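Local coordinates for serine protease inhibitor (Schistosoma haematobium, PDB 3STO), which adopts the serpin fold and is thought to act as an inhibitor of serine-type endopeptidases, at residues P296-K301 against N344-N349; F255-P260 against H379-F384; H24-T29 against F39-L44. All coordinates share one frame; numbering follows the deposited sequence.

Contact 1 (P296-K301 against N344-N349); sequences PKFTLK and NVLKLN
The aromatic ring of Phe298 receives Leu348 over one face, where Leu348 CB stands 4.1 Å above the ring plane, displaced toward the rim. Leu346 CD2 comes to the ring's edge instead, 3.8 Å from Phe298 CE2, while Pro296 C, two residues earlier in the chain, lies in the plane at another part of the edge. The closest touch is made by Leu348 CD2, 3.5 Å from Phe298 CE1, and these two side chains run side by side and point the same way; Leu346 meets the ring more obliquely. With CG between the backbone N and the carbonyl carbon (chi1 62°), the Phe298 ring comes nearer the partner strand than its CB direction alone would bring it. Val399 and Pro402 add further packing round this ring.

Segments 296-301 and 344-349 illustrate an antiparallel pairing inside the large sheet A of the serpin fold, joining the strands that correspond to s6A and s5A. The axes of strand portions 298-301 and 344-348 approach to 4.4 Å. Leu300 and Leu346 form a hydrogen-bonded pair: Leu346 N donates to Leu300 O at 2.7 Å, nearly straight at 167°, whereas the return bond from Leu300 N to Leu346 O is more bent, at 141°. Thr299 CA contributes a short CA-H...O contact to the same Leu346 O, which therefore meets both an N-H and a C-H.

The sheet face that carries Thr299, Lys301, Val345 and Lys347 is more polar. Thr299 CB lies 3.7 Å from Lys347 CB, so the lysine joins the contact through the base of its chain; beyond CG it runs extended, and its ammonium binds Ala355 O. Lys301 likewise packs by CG, on Val345 CG2, before its NZ reaches Leu171 O. Near the other end Lys297 CE brushes Asn349 CB at 4.0 Å, and Lys297 NZ forms a salt bridge with Glu350.

Contact 2 (F255-P260 against H379-F384); sequences FVIVLP and HPFICF
In sheet B of the serpin fold, the strands equivalent to s3B and s4B run antiparallel, and Val256 with Phe384 and Val258 with Ile382 form hydrogen-bonded pairs across them. The shortest of the four backbone bonds joins Val258 N to Ile382 O, 2.6 Å. Between these pairs, Ile257 faces Cys383 without such bonds.

On the face of Val256, Val258, Ile382 and Phe384, Val258 CG2 meets the edge of the Phe384 ring in its plane, 3.8 Å from CE2, and Leu272 of helix 269-273 packs on both residues. The other face brings Cys383 SG to 3.6 Å from Phe255 CZ, an oblique sulfur-aromatic contact; the Phe255 ring gets there with CG anti to its backbone N (chi1 -173°). Ile257 CG2 touches Phe381 CD2.

Where the strand gives way to loop, His379 crosses Leu259 at about a right angle. Leu259 CD1 lies over one face of the imidazole, 4.0 Å from its centroid, as a CH-pi contact, while Pro260 O approaches His379 CE1 in the ring plane at 3.1 Å. Methyl over face and carbonyl at edge match the ring's chemistry: the polarised C-H at CE1 probably attracts the oxygen electrostatically.

Contact 3 (H24-T29 against F39-L44); sequences HAYLST and FLTCPL
Tyr26, Leu27 and Pro43 have the most surface buried where the first helix of the serpin fold, helix 18-30 (helix A), leans on the turn from strand 39-41 (s6B) into helix 43-55 (helix B). By comparison with better-known serpins, this turn belongs to the shutter region beneath sheet A. Tyr26 carries the polar part. Its CG is anti to the backbone N (chi1 165°), and the side chain reaches Thr41 tip to tip, with Tyr26 OH donating to Thr41 OG1 at 2.7 Å. Thr41 OG1 lies in the plane of the phenol ring, at its edge. The same threonine oxygen is also hydrogen-bonded to Gln342 OE1, so a buried hydroxyl has partners on both the helix and strand 339-348, and the tyrosine is tied through it to sheet A.

Pro43 crosses Tyr26 at about a right angle and sets its CB 4.0 Å from Tyr26 CD2, obliquely to the ring. Leu27, the next residue of the helix, brings one methyl to both partners: Leu27 CD2 touches Pro43 CG at 4.3 Å and Thr41 CG2 at 3.8 Å. Thr41 thus divides its two branches, hydroxyl to the tyrosine tip and methyl chiefly to the leucine. That methyl also comes within 4.1 Å of Tyr26 CE2.

Along the chain contact 3 comes first and closes before the others open; contact 1 is then nested inside the loop that contact 2 closes. Contacts 1 and 2 have centres about 13 Å apart and pack sheet A against sheet B: Leu348 CD1 meets Phe255 CZ at 3.7 Å. Contact 3 lies about 18 Å from contact 1 and 16 Å from contact 2, centre to centre. It touches contact 1 through Leu40, which packs on Leu300 and Leu346. Contact 1 lies within sheet A, contact 2 within sheet B, and contact 3 where helix 18-30 meets the turn after strand 39-41. Strand 339-348 pairs directly with strand 186-197, as in serpins whose reactive loop has not inserted.

Contact 1 (P296-K301 against N344-N349)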
loop_
_atom_site.group_PDB
_atom_site.type_symbol
_atom_site.label_atom_id
_atom_site.label_comp_id
_atom_site.label_asym_id
_atom_site.label_seq_id
_atom_site.Cartn_x
_atom_site.Cartn_y
_atom_site.Cartn_z
ATOM N N PRO A 296 9.150 4.676 18.013
ATOM C CA PRO A 296 8.420 5.948 17.954
ATOM C C PRO A 296 6.910 5.763 17.647
ATOM O O PRO A 296 6.508 4.893 16.865
ATOM C CB PRO A 296 9.118 6.690 16.791
ATOM C CG PRO A 296 10.367 5.938 16.536
ATOM C CD PRO A 296 10.130 4.544 16.917
ATOM N N LYS A 297 6.073 6.582 18.262
ATOM C CA LYS A 297 4.712 6.672 17.806
ATOM C C LYS A 297 4.692 7.748 16.713
ATOM O O LYS A 297 5.320 8.782 16.835
ATOM C CB LYS A 297 3.751 6.987 18.940
ATOM C CG LYS A 297 3.797 8.365 19.418
ATOM C CD LYS A 297 2.978 8.487 20.702
ATOM C CE LYS A 297 1.600 7.870 20.548
ATOM N NZ LYS A 297 0.709 8.242 21.709
ATOM N N PHE A 298 4.023 7.460 15.604
ATOM C CA PHE A 298 4.000 8.387 14.482
ATOM C C PHE A 298 2.810 8.140 13.580
ATOM O O PHE A 298 2.121 7.092 13.650
ATOM C CB PHE A 298 5.284 8.278 13.653
ATOM C CG PHE A 298 5.495 6.928 13.025
ATOM C CD1 PHE A 298 6.062 5.891 13.752
ATOM C CD2 PHE A 298 5.114 6.690 11.717
ATOM C CE1 PHE A 298 6.251 4.640 13.166
ATOM C CE2 PHE A 298 5.290 5.426 11.127
ATOM C CZ PHE A 298 5.858 4.409 11.858
ATOM N N THR A 299 2.561 9.115 12.723
ATOM C CA THR A 299 1.641 8.858 11.644
ATOM C C THR A 299 2.109 9.479 10.352
ATOM O O THR A 299 2.365 10.681 10.304
ATOM C CB THR A 299 0.181 9.226 12.004
ATOM O OG1 THR A 299 -0.440 9.881 10.899
ATOM C CG2 THR A 299 0.114 10.082 13.226
ATOM N N LEU A 300 2.272 8.646 9.329
ATOM C CA LEU A 300 2.537 9.140 7.967
ATOM C C LEU A 300 1.282 9.203 7.136
ATOM O O LEU A 300 0.480 8.253 7.097
ATOM C CB LEU A 300 3.512 8.262 7.174
ATOM C CG LEU A 300 4.822 7.762 7.724
ATOM C CD1 LEU A 300 5.594 7.146 6.571
ATOM C CD2 LEU A 300 5.600 8.875 8.410
ATOM N N LYS A 301 1.145 10.318 6.439
ATOM C CA LYS A 301 0.174 10.462 5.356
ATOM C C LYS A 301 0.891 10.743 4.042
ATOM O O LYS A 301 1.949 11.352 4.014
ATOM C CB LYS A 301 -0.799 11.585 5.683
ATOM C CG LYS A 301 -1.640 11.163 6.799
ATOM C CD LYS A 301 -2.590 12.238 7.306
ATOM C CE LYS A 301 -3.051 11.791 8.709
ATOM N NZ LYS A 301 -4.170 12.645 9.331
ATOM N N ASN A 344 -2.448 7.354 1.252
ATOM C CA ASN A 344 -2.157 6.388 2.323
ATOM C C ASN A 344 -2.037 7.048 3.706
ATOM O O ASN A 344 -1.663 8.218 3.839
ATOM C CB ASN A 344 -0.848 5.621 2.037
ATOM C CG ASN A 344 -0.861 4.884 0.705
ATOM O OD1 ASN A 344 -1.521 3.859 0.566
ATOM N ND2 ASN A 344 -0.123 5.403 -0.281
ATOM N N VAL A 345 -2.349 6.283 4.741
ATOM C CA VAL A 345 -2.059 6.698 6.115
ATOM C C VAL A 345 -1.495 5.534 6.916
ATOM O O VAL A 345 -1.997 4.417 6.822
ATOM C CB VAL A 345 -3.276 7.281 6.835
ATOM C CG1 VAL A 345 -4.474 6.358 6.708
ATOM C CG2 VAL A 345 -2.927 7.565 8.318
ATOM N N LEU A 346 -0.414 5.807 7.649
ATOM C CA LEU A 346 0.184 4.864 8.592
ATOM C C LEU A 346 0.244 5.550 9.944
ATOM O O LEU A 346 1.090 6.408 10.174
ATOM C CB LEU A 346 1.603 4.461 8.154
ATOM C CG LEU A 346 2.391 3.429 9.000
ATOM C CD1 LEU A 346 1.672 2.078 9.117
ATOM C CD2 LEU A 346 3.797 3.199 8.436
ATOM N N LYS A 347 -0.677 5.191 10.824
ATOM C CA LYS A 347 -0.704 5.720 12.186
ATOM C C LYS A 347 -0.340 4.641 13.230
ATOM O O LYS A 347 -1.079 3.662 13.433
ATOM C CB LYS A 347 -2.074 6.334 12.465
ATOM C CG LYS A 347 -2.345 6.631 13.898
ATOM C CD LYS A 347 -3.758 7.147 14.053
ATOM C CE LYS A 347 -4.149 7.266 15.527
ATOM N NZ LYS A 347 -5.634 7.260 15.712
ATOM N N LEU A 348 0.797 4.810 13.889
ATOM C CA LEU A 348 1.215 3.849 14.916
ATOM C C LEU A 348 1.118 4.470 16.312
ATOM O O LEU A 348 1.546 5.597 16.530
ATOM C CB LEU A 348 2.661 3.436 14.661
ATOM C CG LEU A 348 3.123 1.992 14.663
ATOM C CD1 LEU A 348 2.770 1.364 13.345
ATOM C CD2 LEU A 348 4.637 2.008 14.835
ATOM N N ASN A 349 0.546 3.742 17.255
ATOM C CA ASN A 349 0.480 4.203 18.623
ATOM C C ASN A 349 0.499 2.969 19.519
ATOM O O ASN A 349 0.748 1.870 19.029
ATOM C CB ASN A 349 -0.747 5.120 18.860
ATOM C CG ASN A 349 -2.076 4.385 18.693
ATOM O OD1 ASN A 349 -2.127 3.162 18.751
ATOM N ND2 ASN A 349 -3.155 5.128 18.498
#

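Contact 2 (F255-P260 against H379-F384)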
loop_
_atom_site.group_PDB
_atom_site.type_symbol
_atom_site.label_atom_id
_atom_site.label_comp_id
_atom_site.label_asym_id
_atom_site.label_seq_id
_atom_site.Cartn_x
_atom_site.Cartn_y
_atom_site.Cartn_z
ATOM N N PHE A 255 3.737 -6.482 11.974
ATOM C CA PHE A 255 4.477 -5.274 11.664
ATOM C C PHE A 255 5.948 -5.594 11.697
ATOM O O PHE A 255 6.459 -5.954 12.741
ATOM C CB PHE A 255 4.164 -4.205 12.687
ATOM C CG PHE A 255 4.752 -2.872 12.372
ATOM C CD1 PHE A 255 4.326 -2.151 11.246
ATOM C CD2 PHE A 255 5.648 -2.283 13.250
ATOM C CE1 PHE A 255 4.842 -0.856 10.964
ATOM C CE2 PHE A 255 6.181 -1.001 12.986
ATOM C CZ PHE A 255 5.764 -0.293 11.828
ATOM N N VAL A 256 6.607 -5.509 10.544
ATOM C CA VAL A 256 8.006 -5.861 10.403
ATOM C C VAL A 256 8.843 -4.583 10.369
ATOM O O VAL A 256 8.583 -3.714 9.548
ATOM C CB VAL A 256 8.222 -6.713 9.147
ATOM C CG1 VAL A 256 9.734 -6.972 8.895
ATOM C CG2 VAL A 256 7.428 -8.039 9.277
ATOM N N ILE A 257 9.807 -4.460 11.293
ATOM C CA ILE A 257 10.734 -3.330 11.320
ATOM C C ILE A 257 12.098 -3.783 10.884
ATOM O O ILE A 257 12.595 -4.819 11.317
ATOM C CB ILE A 257 10.807 -2.653 12.691
ATOM C CG1 ILE A 257 9.382 -2.415 13.232
ATOM C CG2 ILE A 257 11.635 -1.337 12.643
ATOM C CD1 ILE A 257 9.317 -2.476 14.757
ATOM N N VAL A 258 12.676 -3.031 9.960
ATOM C CA VAL A 258 14.000 -3.339 9.467
ATOM C C VAL A 258 14.939 -2.218 9.896
ATOM O O VAL A 258 14.835 -1.095 9.403
ATOM C CB VAL A 258 14.051 -3.470 7.934
ATOM C CG1 VAL A 258 15.446 -3.896 7.498
ATOM C CG2 VAL A 258 13.024 -4.480 7.449
ATOM N N LEU A 259 15.843 -2.536 10.820
ATOM C CA LEU A 259 16.670 -1.520 11.465
ATOM C C LEU A 259 18.126 -1.718 11.069
ATOM O O LEU A 259 18.737 -2.744 11.379
ATOM C CB LEU A 259 16.499 -1.555 13.000
ATOM C CG LEU A 259 17.136 -0.389 13.770
ATOM C CD1 LEU A 259 16.456 0.968 13.437
ATOM C CD2 LEU A 259 17.115 -0.633 15.272
ATOM N N PRO A 260 18.685 -0.733 10.361
ATOM C CA PRO A 260 20.116 -0.776 10.019
ATOM C C PRO A 260 20.976 -0.893 11.276
ATOM O O PRO A 260 20.659 -0.308 12.322
ATOM C CB PRO A 260 20.347 0.572 9.356
ATOM C CG PRO A 260 18.993 0.969 8.836
ATOM C CD PRO A 260 18.041 0.510 9.897
ATOM N N HIS A 379 16.800 5.813 14.741
ATOM C CA HIS A 379 17.309 6.373 13.493
ATOM C C HIS A 379 16.442 5.786 12.345
ATOM O O HIS A 379 15.645 4.874 12.596
ATOM C CB HIS A 379 18.824 6.071 13.335
ATOM C CG HIS A 379 19.197 4.641 13.580
ATOM N ND1 HIS A 379 19.482 3.758 12.563
ATOM C CD2 HIS A 379 19.351 3.939 14.740
ATOM C CE1 HIS A 379 19.798 2.579 13.080
ATOM N NE2 HIS A 379 19.736 2.667 14.398
ATOM N N PRO A 380 16.574 6.305 11.106
ATOM C CA PRO A 380 15.658 5.902 10.004
ATOM C C PRO A 380 15.568 4.392 9.743
ATOM O O PRO A 380 16.542 3.638 9.793
ATOM C CB PRO A 380 16.216 6.652 8.781
ATOM C CG PRO A 380 16.845 7.917 9.419
ATOM C CD PRO A 380 17.509 7.373 10.673
ATOM N N PHE A 381 14.357 3.946 9.472
ATOM C CA PHE A 381 14.113 2.521 9.374
ATOM C C PHE A 381 13.098 2.203 8.284
ATOM O O PHE A 381 12.322 3.053 7.853
ATOM C CB PHE A 381 13.608 1.988 10.707
ATOM C CG PHE A 381 12.333 2.650 11.183
ATOM C CD1 PHE A 381 12.362 3.891 11.820
ATOM C CD2 PHE A 381 11.107 2.039 10.997
ATOM C CE1 PHE A 381 11.208 4.479 12.284
ATOM C CE2 PHE A 381 9.933 2.636 11.455
ATOM C CZ PHE A 381 9.982 3.851 12.105
ATOM N N ILE A 382 13.090 0.953 7.865
ATOM C CA ILE A 382 12.098 0.496 6.906
ATOM C C ILE A 382 11.123 -0.440 7.618
ATOM O O ILE A 382 11.510 -1.249 8.458
ATOM C CB ILE A 382 12.797 -0.120 5.648
ATOM C CG1 ILE A 382 13.173 1.026 4.696
ATOM C CG2 ILE A 382 11.933 -1.155 4.942
ATOM C CD1 ILE A 382 14.596 1.102 4.431
ATOM N N CYS A 383 9.847 -0.290 7.328
ATOM C CA CYS A 383 8.874 -1.157 7.956
ATOM C C CYS A 383 7.782 -1.628 6.982
ATOM O O CYS A 383 7.582 -1.038 5.908
ATOM C CB CYS A 383 8.290 -0.504 9.204
ATOM S SG CYS A 383 7.391 0.969 8.848
ATOM N N PHE A 384 7.099 -2.706 7.360
ATOM C CA PHE A 384 6.085 -3.312 6.516
ATOM C C PHE A 384 4.916 -3.771 7.348
ATOM O O PHE A 384 5.088 -4.141 8.506
ATOM C CB PHE A 384 6.657 -4.543 5.858
ATOM C CG PHE A 384 7.889 -4.291 5.025
ATOM C CD1 PHE A 384 7.770 -3.940 3.663
ATOM C CD2 PHE A 384 9.142 -4.478 5.563
ATOM C CE1 PHE A 384 8.871 -3.761 2.864
ATOM C CE2 PHE A 384 10.287 -4.289 4.779
ATOM C CZ PHE A 384 10.150 -3.939 3.421
#

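Contact 3 (H24-T29 against F39-L44)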
loop_
_atom_site.group_PDB
_atom_site.type_symbol
_atom_site.label_atom_id
_atom_site.label_comp_id
_atom_site.label_asym_id
_atom_site.label_seq_id
_atom_site.Cartn_x
_atom_site.Cartn_y
_atom_site.Cartn_z
ATOM N N HIS A 24 6.935 -6.471 -7.423
ATOM C CA HIS A 24 8.361 -6.206 -7.558
ATOM C C HIS A 24 8.675 -5.102 -8.572
ATOM O O HIS A 24 9.462 -4.210 -8.287
ATOM C CB HIS A 24 9.134 -7.497 -7.906
ATOM C CG HIS A 24 10.623 -7.328 -7.883
ATOM N ND1 HIS A 24 11.486 -8.219 -8.484
ATOM C CD2 HIS A 24 11.399 -6.360 -7.321
ATOM C CE1 HIS A 24 12.735 -7.816 -8.287
ATOM N NE2 HIS A 24 12.708 -6.690 -7.593
ATOM N N ALA A 25 8.028 -5.151 -9.737
ATOM C CA ALA A 25 8.263 -4.176 -10.787
ATOM C C ALA A 25 7.834 -2.822 -10.299
ATOM O O ALA A 25 8.509 -1.797 -10.516
ATOM C CB ALA A 25 7.476 -4.547 -12.066
ATOM N N TYR A 26 6.691 -2.807 -9.640
ATOM C CA TYR A 26 6.187 -1.557 -9.130
ATOM C C TYR A 26 7.128 -0.959 -8.041
ATOM O O TYR A 26 7.362 0.246 -7.997
ATOM C CB TYR A 26 4.774 -1.744 -8.619
ATOM C CG TYR A 26 4.316 -0.617 -7.757
ATOM C CD1 TYR A 26 3.943 0.599 -8.329
ATOM C CD2 TYR A 26 4.282 -0.744 -6.356
ATOM C CE1 TYR A 26 3.521 1.671 -7.543
ATOM C CE2 TYR A 26 3.852 0.311 -5.550
ATOM C CZ TYR A 26 3.473 1.522 -6.161
ATOM O OH TYR A 26 3.031 2.590 -5.420
ATOM N N LEU A 27 7.674 -1.803 -7.176
ATOM C CA LEU A 27 8.471 -1.294 -6.053
ATOM C C LEU A 27 9.874 -0.858 -6.479
ATOM O O LEU A 27 10.325 0.170 -6.033
ATOM C CB LEU A 27 8.501 -2.291 -4.886
ATOM C CG LEU A 27 7.236 -2.452 -4.036
ATOM C CD1 LEU A 27 7.375 -3.630 -3.106
ATOM C CD2 LEU A 27 6.916 -1.208 -3.244
ATOM N N SER A 28 10.529 -1.587 -7.388
ATOM C CA SER A 28 11.840 -1.146 -7.879
ATOM C C SER A 28 11.814 0.160 -8.618
ATOM O O SER A 28 12.841 0.788 -8.763
ATOM C CB SER A 28 12.536 -2.162 -8.770
ATOM O OG SER A 28 11.604 -2.876 -9.526
ATOM N N THR A 29 10.655 0.598 -9.066
ATOM C CA THR A 29 10.622 1.823 -9.831
ATOM C C THR A 29 10.222 2.971 -8.944
ATOM O O THR A 29 10.878 4.000 -8.908
ATOM C CB THR A 29 9.659 1.742 -11.041
ATOM O OG1 THR A 29 10.146 0.750 -11.959
ATOM C CG2 THR A 29 9.580 3.116 -11.739
ATOM N N PHE A 39 8.586 7.484 2.809
ATOM C CA PHE A 39 7.897 6.821 1.731
ATOM C C PHE A 39 6.860 5.848 2.300
ATOM O O PHE A 39 7.114 5.187 3.305
ATOM C CB PHE A 39 8.886 6.080 0.826
ATOM C CG PHE A 39 8.219 5.288 -0.226
ATOM C CD1 PHE A 39 7.745 5.912 -1.386
ATOM C CD2 PHE A 39 8.003 3.920 -0.048
ATOM C CE1 PHE A 39 7.077 5.171 -2.403
ATOM C CE2 PHE A 39 7.341 3.163 -1.047
ATOM C CZ PHE A 39 6.878 3.793 -2.236
ATOM N N LEU A 40 5.710 5.752 1.642
ATOM C CA LEU A 40 4.637 4.871 2.093
ATOM C C LEU A 40 3.833 4.411 0.868
ATOM O O LEU A 40 3.402 5.228 0.071
ATOM C CB LEU A 40 3.747 5.634 3.084
ATOM C CG LEU A 40 2.454 5.014 3.583
ATOM C CD1 LEU A 40 2.740 3.684 4.206
ATOM C CD2 LEU A 40 1.746 5.922 4.568
ATOM N N THR A 41 3.663 3.107 0.701
ATOM C CA THR A 41 2.819 2.599 -0.363
ATOM C C THR A 41 2.164 1.228 -0.097
ATOM O O THR A 41 2.713 0.372 0.606
ATOM C CB THR A 41 3.599 2.487 -1.702
ATOM O OG1 THR A 41 2.674 2.374 -2.794
ATOM C CG2 THR A 41 4.550 1.265 -1.671
ATOM N N CYS A 42 1.013 1.023 -0.741
ATOM C CA CYS A 42 0.320 -0.270 -0.765
ATOM C C CYS A 42 0.127 -0.868 -2.177
ATOM O O CYS A 42 -0.819 -0.530 -2.899
ATOM C CB CYS A 42 -1.024 -0.149 -0.066
ATOM S SG CYS A 42 -2.078 -1.522 -0.589
ATOM N N PRO A 43 1.016 -1.774 -2.568
ATOM C CA PRO A 43 1.096 -2.268 -3.957
ATOM C C PRO A 43 -0.130 -3.009 -4.469
ATOM O O PRO A 43 -0.355 -3.007 -5.692
ATOM C CB PRO A 43 2.297 -3.219 -3.927
ATOM C CG PRO A 43 3.035 -2.868 -2.690
ATOM C CD PRO A 43 2.068 -2.336 -1.710
ATOM N N LEU A 44 -0.906 -3.630 -3.580
ATOM C CA LEU A 44 -2.081 -4.402 -4.028
ATOM C C LEU A 44 -3.256 -3.492 -4.400
ATOM O O LEU A 44 -4.112 -3.844 -5.191
ATOM C CB LEU A 44 -2.514 -5.454 -2.983
ATOM C CG LEU A 44 -1.521 -6.575 -2.670
ATOM C CD1 LEU A 44 -2.151 -7.587 -1.728
ATOM C CD2 LEU A 44 -1.031 -7.274 -3.922
#